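Local atomic coordinates of mannan endo-1,4-beta-mannosidase (Bacillus subtilis, PDB entry 3CBW), a protein that hydrolyses internal beta-1,4-mannosidic linkages in mannan, galactomannan and glucomannan, and so takes part in glucomannan degradation. Residues Y224-Y237 / I258-P270. The protein carries 3 engineered substitutions. Numbering follows the deposited sequence.
Sequences YSPDANRDFKTDFY and INGYDQLTALNKP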
loop_
_atom_site.group_PDB
_atom_site.type_symbol
_atom_site.label_atom_id
_atom_site.label_comp_id
_atom_site.label_asym_id
_atom_site.label_seq_id
_atom_site.Cartn_x
_atom_site.Cartn_y
_atom_site.Cartn_z
ATOM N N TYR A 224 -4.800 -2.138 -4.514
ATOM C CA TYR A 224 -5.201 -3.540 -4.289
ATOM C C TYR A 224 -3.942 -4.382 -4.332
ATOM O O TYR A 224 -3.272 -4.417 -5.371
ATOM C CB TYR A 224 -6.157 -3.937 -5.415
ATOM C CG TYR A 224 -6.440 -5.418 -5.555
ATOM C CD1 TYR A 224 -7.328 -6.064 -4.683
ATOM C CD2 TYR A 224 -5.853 -6.169 -6.576
ATOM C CE1 TYR A 224 -7.601 -7.417 -4.804
ATOM C CE2 TYR A 224 -6.124 -7.539 -6.693
ATOM C CZ TYR A 224 -7.001 -8.141 -5.811
ATOM O OH TYR A 224 -7.287 -9.478 -5.917
ATOM N N SER A 225 -3.641 -5.083 -3.235
ATOM C CA SER A 225 -2.321 -5.699 -3.070
ATOM C C SER A 225 -2.355 -7.137 -2.536
ATOM O O SER A 225 -2.081 -7.387 -1.359
ATOM C CB SER A 225 -1.413 -4.813 -2.201
ATOM O OG SER A 225 -1.990 -4.531 -0.937
ATOM N N PRO A 226 -2.647 -8.110 -3.418
ATOM C CA PRO A 226 -2.483 -9.506 -3.031
ATOM C C PRO A 226 -1.025 -9.870 -2.743
ATOM O O PRO A 226 -0.088 -9.168 -3.165
ATOM C CB PRO A 226 -2.949 -10.265 -4.265
ATOM C CG PRO A 226 -2.912 -9.281 -5.397
ATOM C CD PRO A 226 -3.126 -7.949 -4.804
ATOM N N ASP A 227 -0.849 -10.971 -2.024
ATOM C CA ASP A 227 0.465 -11.541 -1.788
ATOM C C ASP A 227 0.939 -12.336 -3.008
ATOM O O ASP A 227 0.186 -13.141 -3.566
ATOM C CB ASP A 227 0.384 -12.471 -0.585
ATOM C CG ASP A 227 1.725 -12.767 -0.008
ATOM O OD1 ASP A 227 2.148 -11.986 0.865
ATOM O OD2 ASP A 227 2.353 -13.761 -0.434
ATOM N N ALA A 228 2.212 -12.165 -3.368
ATOM C CA ALA A 228 2.807 -12.877 -4.502
ATOM C C ALA A 228 2.954 -14.374 -4.284
ATOM O O ALA A 228 3.056 -15.131 -5.245
ATOM C CB ALA A 228 4.161 -12.286 -4.837
ATOM N N ASN A 229 2.989 -14.799 -3.025
ATOM C CA ASN A 229 3.297 -16.182 -2.702
ATOM C C ASN A 229 2.077 -17.034 -2.393
ATOM O O ASN A 229 2.209 -18.104 -1.809
ATOM C CB ASN A 229 4.318 -16.241 -1.550
ATOM C CG ASN A 229 5.657 -15.605 -1.909
ATOM O OD1 ASN A 229 6.007 -15.481 -3.084
ATOM N ND2 ASN A 229 6.409 -15.195 -0.893
ATOM N N ARG A 230 0.907 -16.573 -2.817
ATOM C CA ARG A 230 -0.325 -17.347 -2.696
ATOM C C ARG A 230 -1.129 -17.240 -3.981
ATOM O O ARG A 230 -0.940 -16.307 -4.766
ATOM C CB ARG A 230 -1.154 -16.851 -1.506
ATOM C CG ARG A 230 -0.495 -17.055 -0.142
ATOM C CD ARG A 230 -0.393 -18.531 0.215
ATOM N NE ARG A 230 0.091 -18.750 1.579
ATOM C CZ ARG A 230 1.373 -18.828 1.926
ATOM N NH1 ARG A 230 2.341 -18.700 1.019
ATOM N NH2 ARG A 230 1.690 -19.051 3.194
ATOM N N ASP A 231 -2.023 -18.199 -4.193
ATOM C CA ASP A 231 -2.867 -18.226 -5.379
ATOM C C ASP A 231 -3.942 -17.142 -5.333
ATOM O O ASP A 231 -4.047 -16.391 -4.357
ATOM C CB ASP A 231 -3.543 -19.604 -5.506
ATOM C CG ASP A 231 -2.551 -20.746 -5.663
ATOM O OD1 ASP A 231 -1.415 -20.519 -6.130
ATOM O OD2 ASP A 231 -2.941 -21.888 -5.331
ATOM N N PHE A 232 -4.727 -17.059 -6.406
ATOM C CA PHE A 232 -5.953 -16.266 -6.455
ATOM C C PHE A 232 -5.703 -14.771 -6.468
ATOM O O PHE A 232 -6.457 -14.012 -5.864
ATOM C CB PHE A 232 -6.917 -16.630 -5.309
ATOM C CG PHE A 232 -7.006 -18.106 -5.032
ATOM C CD1 PHE A 232 -7.374 -19.001 -6.031
ATOM C CD2 PHE A 232 -6.700 -18.597 -3.771
ATOM C CE1 PHE A 232 -7.431 -20.373 -5.769
ATOM C CE2 PHE A 232 -6.759 -19.953 -3.500
ATOM C CZ PHE A 232 -7.118 -20.844 -4.497
ATOM N N LYS A 233 -4.668 -14.340 -7.177
ATOM C CA LYS A 233 -4.304 -12.927 -7.156
ATOM C C LYS A 233 -5.390 -12.023 -7.691
ATOM O O LYS A 233 -5.513 -10.898 -7.230
ATOM C CB LYS A 233 -3.042 -12.660 -7.967
ATOM C CG LYS A 233 -1.748 -12.782 -7.225
ATOM C CD LYS A 233 -1.115 -14.086 -7.540
ATOM C CE LYS A 233 0.257 -14.227 -6.925
ATOM N NZ LYS A 233 0.636 -15.649 -6.964
ATOM N N THR A 234 -6.155 -12.486 -8.678
ATOM C CA THR A 234 -7.205 -11.656 -9.270
ATOM C C THR A 234 -8.610 -11.975 -8.798
ATOM O O THR A 234 -9.510 -11.180 -9.037
ATOM C CB THR A 234 -7.191 -11.698 -10.809
ATOM O OG1 THR A 234 -7.501 -13.020 -11.260
ATOM C CG2 THR A 234 -5.841 -11.253 -11.353
ATOM N N ASP A 235 -8.814 -13.110 -8.127
ATOM C CA ASP A 235 -10.161 -13.504 -7.729
ATOM C C ASP A 235 -10.767 -12.520 -6.736
ATOM O O ASP A 235 -11.975 -12.330 -6.715
ATOM C CB ASP A 235 -10.181 -14.929 -7.159
ATOM C CG ASP A 235 -9.939 -15.996 -8.220
ATOM O OD1 ASP A 235 -10.043 -15.705 -9.428
ATOM O OD2 ASP A 235 -9.646 -17.144 -7.831
ATOM N N PHE A 236 -9.922 -11.877 -5.939
ATOM C CA PHE A 236 -10.379 -10.945 -4.921
ATOM C C PHE A 236 -10.587 -9.520 -5.426
ATOM O O PHE A 236 -10.979 -8.653 -4.665
ATOM C CB PHE A 236 -9.379 -10.934 -3.772
ATOM C CG PHE A 236 -9.372 -12.194 -2.954
ATOM C CD1 PHE A 236 -10.251 -12.338 -1.892
ATOM C CD2 PHE A 236 -8.462 -13.204 -3.222
ATOM C CE1 PHE A 236 -10.243 -13.484 -1.121
ATOM C CE2 PHE A 236 -8.452 -14.342 -2.461
ATOM C CZ PHE A 236 -9.344 -14.481 -1.408
ATOM N N TYR A 237 -10.333 -9.285 -6.703
ATOM C CA TYR A 237 -10.388 -7.926 -7.239
ATOM C C TYR A 237 -11.812 -7.401 -7.152
ATOM O O TYR A 237 -12.719 -8.004 -7.701
ATOM C CB TYR A 237 -9.956 -7.969 -8.687
ATOM C CG TYR A 237 -9.866 -6.655 -9.405
ATOM C CD1 TYR A 237 -8.991 -5.655 -8.986
ATOM C CD2 TYR A 237 -10.607 -6.441 -10.566
ATOM C CE1 TYR A 237 -8.876 -4.461 -9.688
ATOM C CE2 TYR A 237 -10.497 -5.264 -11.275
ATOM C CZ TYR A 237 -9.628 -4.284 -10.833
ATOM O OH TYR A 237 -9.509 -3.131 -11.556
ATOM N N ILE A 258 8.857 -14.066 -9.279
ATOM C CA ILE A 258 7.659 -13.567 -8.616
ATOM C C ILE A 258 6.456 -13.795 -9.517
ATOM O O ILE A 258 6.473 -13.428 -10.690
ATOM C CB ILE A 258 7.789 -12.083 -8.235
ATOM C CG1 ILE A 258 9.022 -11.862 -7.347
ATOM C CG2 ILE A 258 6.532 -11.625 -7.504
ATOM C CD1 ILE A 258 9.435 -10.397 -7.189
ATOM N N ASN A 259 5.437 -14.446 -8.964
ATOM C CA ASN A 259 4.221 -14.767 -9.690
ATOM C C ASN A 259 3.174 -13.676 -9.511
ATOM O O ASN A 259 2.986 -13.170 -8.401
ATOM C CB ASN A 259 3.697 -16.111 -9.159
ATOM C CG ASN A 259 2.434 -16.582 -9.844
ATOM O OD1 ASN A 259 1.343 -16.068 -9.588
ATOM N ND2 ASN A 259 2.563 -17.604 -10.690
ATOM N N GLY A 260 2.502 -13.309 -10.600
ATOM C CA GLY A 260 1.310 -12.465 -10.497
ATOM C C GLY A 260 1.301 -11.221 -11.358
ATOM O O GLY A 260 0.257 -10.594 -11.542
ATOM N N TYR A 261 2.463 -10.852 -11.886
ATOM C CA TYR A 261 2.601 -9.645 -12.682
ATOM C C TYR A 261 1.728 -9.680 -13.941
ATOM O O TYR A 261 1.045 -8.713 -14.258
ATOM C CB TYR A 261 4.070 -9.431 -13.033
ATOM C CG TYR A 261 4.351 -8.361 -14.049
ATOM C CD1 TYR A 261 4.523 -7.036 -13.660
ATOM C CD2 TYR A 261 4.472 -8.675 -15.401
ATOM C CE1 TYR A 261 4.806 -6.053 -14.584
ATOM C CE2 TYR A 261 4.737 -7.700 -16.342
ATOM C CZ TYR A 261 4.904 -6.392 -15.923
ATOM O OH TYR A 261 5.198 -5.415 -16.824
ATOM N N ASP A 262 1.754 -10.795 -14.672
ATOM C CA ASP A 262 0.962 -10.904 -15.894
ATOM C C ASP A 262 -0.529 -10.758 -15.604
ATOM O O ASP A 262 -1.213 -9.990 -16.271
ATOM C CB ASP A 262 1.213 -12.248 -16.583
ATOM C CG ASP A 262 2.591 -12.341 -17.215
ATOM O OD1 ASP A 262 3.200 -11.292 -17.493
ATOM O OD2 ASP A 262 3.035 -13.485 -17.476
ATOM N N GLN A 263 -1.001 -11.501 -14.602
ATOM C CA GLN A 263 -2.411 -11.502 -14.160
ATOM C C GLN A 263 -2.888 -10.113 -13.734
ATOM O O GLN A 263 -4.004 -9.696 -14.054
ATOM C CB GLN A 263 -2.632 -12.460 -12.968
ATOM C CG GLN A 263 -2.295 -13.937 -13.162
ATOM C CD GLN A 263 -0.922 -14.292 -12.616
ATOM O OE1 GLN A 263 0.109 -13.881 -13.170
ATOM N NE2 GLN A 263 -0.898 -15.063 -11.530
ATOM N N LEU A 264 -2.055 -9.392 -12.992
ATOM C CA LEU A 264 -2.459 -8.087 -12.464
ATOM C C LEU A 264 -2.371 -6.978 -13.501
ATOM O O LEU A 264 -3.289 -6.174 -13.623
ATOM C CB LEU A 264 -1.690 -7.749 -11.183
ATOM C CG LEU A 264 -2.063 -8.649 -10.003
ATOM C CD1 LEU A 264 -1.114 -8.376 -8.865
ATOM C CD2 LEU A 264 -3.516 -8.446 -9.560
ATOM N N THR A 265 -1.299 -6.952 -14.290
ATOM C CA THR A 265 -1.204 -5.945 -15.348
ATOM C C THR A 265 -2.342 -6.102 -16.370
ATOM O O THR A 265 -2.781 -5.117 -16.961
ATOM C CB THR A 265 0.160 -5.951 -16.074
ATOM O OG1 THR A 265 0.423 -7.259 -16.592
ATOM C CG2 THR A 265 1.284 -5.540 -15.137
ATOM N N ALA A 266 -2.838 -7.327 -16.523
ATOM C CA ALA A 266 -3.947 -7.613 -17.446
ATOM C C ALA A 266 -5.257 -6.910 -17.047
ATOM O O ALA A 266 -6.166 -6.747 -17.873
ATOM C CB ALA A 266 -4.167 -9.111 -17.548
ATOM N N LEU A 267 -5.350 -6.483 -15.784
ATOM C CA LEU A 267 -6.524 -5.751 -15.304
ATOM C C LEU A 267 -6.570 -4.307 -15.815
ATOM O O LEU A 267 -7.521 -3.573 -15.546
ATOM C CB LEU A 267 -6.567 -5.805 -13.774
ATOM C CG LEU A 267 -6.741 -7.211 -13.184
ATOM C CD1 LEU A 267 -6.675 -7.173 -11.651
ATOM C CD2 LEU A 267 -8.047 -7.858 -13.658
ATOM N N ASN A 268 -5.545 -3.900 -16.553
ATOM C CA ASN A 268 -5.461 -2.546 -17.106
ATOM C C ASN A 268 -5.480 -1.455 -16.023
ATOM O O ASN A 268 -6.184 -0.450 -16.127
ATOM C CB ASN A 268 -6.544 -2.308 -18.178
ATOM C CG ASN A 268 -6.217 -1.140 -19.096
ATOM O OD1 ASN A 268 -5.046 -0.838 -19.349
ATOM N ND2 ASN A 268 -7.252 -0.476 -19.601
ATOM N N LYS A 269 -4.708 -1.690 -14.965
ATOM C CA LYS A 269 -4.433 -0.689 -13.940
ATOM C C LYS A 269 -2.923 -0.640 -13.791
ATOM O O LYS A 269 -2.257 -1.663 -13.988
ATOM C CB LYS A 269 -5.034 -1.104 -12.591
ATOM C CG LYS A 269 -6.549 -1.263 -12.574
ATOM C CD LYS A 269 -7.272 0.069 -12.565
ATOM C CE LYS A 269 -8.780 -0.122 -12.505
ATOM N NZ LYS A 269 -9.453 1.209 -12.310
ATOM N N PRO A 270 -2.364 0.529 -13.428
ATOM C CA PRO A 270 -0.934 0.593 -13.142
ATOM C C PRO A 270 -0.568 -0.429 -12.067
ATOM O O PRO A 270 -1.359 -0.681 -11.145
ATOM C CB PRO A 270 -0.733 2.036 -12.653
ATOM C CG PRO A 270 -1.808 2.792 -13.339
ATOM C CD PRO A 270 -2.997 1.854 -13.306
HETATM O O HOH W 1 5.617 -15.581 -6.334
HETATM O O HOH W 2 -9.832 -3.545 -14.237
#
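Lys233 and Asn259 illustrate how one buried ammonium can tie two loops together. Lys233 NZ donates to Asn259 OD1 at 2.7 Å. Within its own loop, Lys233 NZ also donates to Ala228 O at 3.0 Å and to Arg230 O, so that three oxygens grip it, each met from above its carbonyl plane. A bend at chi2 (101°) swings the lysine chain back over its own loop and across the N-cap residue Gly260. Asn259 OD1 has a second donor: Gln263 NE2, from the first turn of helix 261-265, reaches the opposite face of the amide and holds it between two N-H groups. A methionine in place of Lys233 would probably leave the Ala228 and Arg230 carbonyls without this donor and the Asn259 amide freer to turn. Nearby, a water bridges Ala228 O and Asn259 N, while Ala228 CB packs on Ile258 CG2 at 3.6 Å.

In the TIM barrel of this family 26 glycoside hydrolase, the two segments flank strand 245-252: one follows strand 220-224, the other carries the short helix leading into strand 271-278. Their apolar seam centres on Leu264, whose CD1 meets Pro226 CG and whose CD2 lies at the edge of the Tyr224 ring, 4.0 Å from CE2. Farther along, Leu267 CD1 sits over the face of Tyr237, 3.8 Å from the ring centroid and 10° off its normal, a CH-pi contact. A water joins Tyr237 OH to Leu267 O; Lys269 runs its aliphatic chain past that hydroxyl and sends NZ to the carbonyls of Val243 and Ala240.

Behind this layer, Tyr224 OH donates to Lys233 O at 2.6 Å, fixing the backbone from which the lysine springs. The Tyr224 ring is itself flanked by Pro226 CD on one face and Tyr237 CD1 on the other.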